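Local coordinates for protein L-Ala-D/L-Glu Epimerase (Escherichia coli, PDB 1JPD) that belongs to the enolase superfamily, pairing an N-terminal capping domain with a C-terminal modified TIM-barrel domain, at residues A[281-286]-A[312-317]. Numbering follows the deposited sequence.
Sequences CTSRAI and EPALQF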
# COMPACT_ATOMS: atom_id res chain seq x y z
N CYS A 281 -3.22 -8.98 -1.25
CA CYS A 281 -3.41 -9.13 -2.69
C CYS A 281 -2.50 -10.21 -3.28
O CYS A 281 -1.72 -10.83 -2.56
CB CYS A 281 -3.10 -7.79 -3.37
SG CYS A 281 -1.39 -7.22 -3.02
N THR A 282 -2.60 -10.42 -4.59
CA THR A 282 -1.74 -11.39 -5.27
C THR A 282 -0.61 -10.57 -5.89
O THR A 282 -0.66 -9.33 -5.86
CB THR A 282 -2.46 -12.15 -6.40
OG1 THR A 282 -2.62 -11.28 -7.53
CG2 THR A 282 -3.81 -12.64 -5.94
N SER A 283 0.38 -11.25 -6.45
CA SER A 283 1.51 -10.55 -7.06
C SER A 283 1.07 -9.53 -8.11
O SER A 283 1.75 -8.54 -8.34
CB SER A 283 2.48 -11.54 -7.69
OG SER A 283 3.12 -12.32 -6.70
N ARG A 284 -0.09 -9.77 -8.73
CA ARG A 284 -0.60 -8.87 -9.75
C ARG A 284 -0.69 -7.44 -9.27
O ARG A 284 -0.35 -6.51 -10.00
CB ARG A 284 -1.97 -9.34 -10.24
CG ARG A 284 -1.93 -10.52 -11.23
CD ARG A 284 -3.32 -10.93 -11.68
NE ARG A 284 -4.16 -11.24 -10.53
CZ ARG A 284 -5.07 -12.20 -10.49
NH1 ARG A 284 -5.28 -12.96 -11.56
NH2 ARG A 284 -5.75 -12.43 -9.38
N ALA A 285 -1.13 -7.25 -8.03
CA ALA A 285 -1.28 -5.91 -7.48
C ALA A 285 0.06 -5.27 -7.12
O ALA A 285 0.22 -4.06 -7.25
CB ALA A 285 -2.19 -5.93 -6.25
N ILE A 286 1.02 -6.07 -6.67
CA ILE A 286 2.32 -5.53 -6.32
C ILE A 286 3.01 -5.06 -7.60
O ILE A 286 3.50 -3.93 -7.67
CB ILE A 286 3.20 -6.58 -5.60
CG1 ILE A 286 2.46 -7.13 -4.38
CG2 ILE A 286 4.49 -5.94 -5.14
CD1 ILE A 286 2.03 -6.04 -3.39
N GLU A 312 0.34 -17.71 -10.44
CA GLU A 312 1.43 -18.46 -11.04
C GLU A 312 1.67 -17.84 -12.41
O GLU A 312 0.79 -17.86 -13.26
CB GLU A 312 0.99 -19.92 -11.18
CG GLU A 312 2.10 -20.94 -11.17
CD GLU A 312 1.56 -22.36 -11.35
OE1 GLU A 312 0.96 -22.64 -12.42
OE2 GLU A 312 1.73 -23.18 -10.43
N PRO A 313 2.85 -17.25 -12.64
CA PRO A 313 4.00 -17.11 -11.73
C PRO A 313 3.79 -15.99 -10.71
O PRO A 313 2.98 -15.08 -10.92
CB PRO A 313 5.13 -16.79 -12.68
CG PRO A 313 4.46 -15.88 -13.65
CD PRO A 313 3.16 -16.62 -13.94
N ALA A 314 4.54 -16.05 -9.63
CA ALA A 314 4.45 -15.07 -8.57
C ALA A 314 5.78 -14.35 -8.40
O ALA A 314 6.80 -14.79 -8.91
CB ALA A 314 4.06 -15.74 -7.28
N LEU A 315 5.75 -13.24 -7.67
CA LEU A 315 6.96 -12.48 -7.39
C LEU A 315 7.70 -13.23 -6.29
O LEU A 315 7.08 -13.85 -5.42
CB LEU A 315 6.62 -11.07 -6.90
CG LEU A 315 6.00 -10.11 -7.91
CD1 LEU A 315 5.57 -8.84 -7.19
CD2 LEU A 315 7.00 -9.79 -9.01
N GLN A 316 9.03 -13.17 -6.32
CA GLN A 316 9.82 -13.87 -5.32
C GLN A 316 10.13 -13.04 -4.08
O GLN A 316 10.81 -12.01 -4.14
CB GLN A 316 11.10 -14.41 -5.95
CG GLN A 316 10.81 -15.52 -6.97
CD GLN A 316 9.92 -16.62 -6.39
OE1 GLN A 316 10.32 -17.36 -5.50
NE2 GLN A 316 8.69 -16.72 -6.90
N PHE A 317 9.61 -13.51 -2.95
CA PHE A 317 9.79 -12.86 -1.65
C PHE A 317 10.58 -13.74 -0.68
O PHE A 317 10.29 -14.93 -0.54
CB PHE A 317 8.45 -12.57 -0.97
CG PHE A 317 7.64 -11.48 -1.61
CD1 PHE A 317 6.63 -11.79 -2.51
CD2 PHE A 317 7.82 -10.15 -1.23
CE1 PHE A 317 5.80 -10.79 -3.03
CE2 PHE A 317 7.01 -9.14 -1.74
CZ PHE A 317 5.99 -9.46 -2.64
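Ser283 and Ala314 bring the two backbones together, their CA atoms 5.6 Å apart, where the first turn of a short helix meets an extended run of chain. Residues 281-286 swing out of a loop into the helix, with Thr282 at the N-cap: its OG1 accepts from Arg284 N at 3.2 Å. Residues 312-317 pass a cis peptide bond before Pro313 and run on into the strand that Phe317 belongs to.

One side-chain to backbone hydrogen bond joins the segments. Leu315 N donates a hydrogen bond to Ser283 OG at 3.0 Å, almost dead straight at 176°. The CB of Ser283 already faces 312-317, and chi1 of -67° sets OG anti to the carbonyl carbon, beside the backbone N, within reach of Leu315 N. The same oxygen is hydrogen-bonded to Asp310, so a buried hydroxyl ties the helix start to the chain at two points. The Ala314 methyl packs against this hydroxyl, with CB 3.6 Å from Ser283 OG.

Leu315 supplies the apolar half. Its CG rests 3.8 Å from Ser283 CB, and the extended second torsion (chi2 173°) carries CD1 onward along the helix to Ile286. There CD1 touches the branch point, 3.6 Å from Ile286 CB, and comes nearly as close to CG2. Both side chains also touch Leu322 on strand 321-323, which extends the apolar patch.

On the other side of the helix, Arg284 forms salt bridges with Glu12 and Glu47 of the N-terminal sheet. The contact thus fastens the helix following barrel strand 273-276 to the C-terminal strand pair 316-318 and 321-323, beside the capping domain, within the modified TIM barrel of the enolase superfamily.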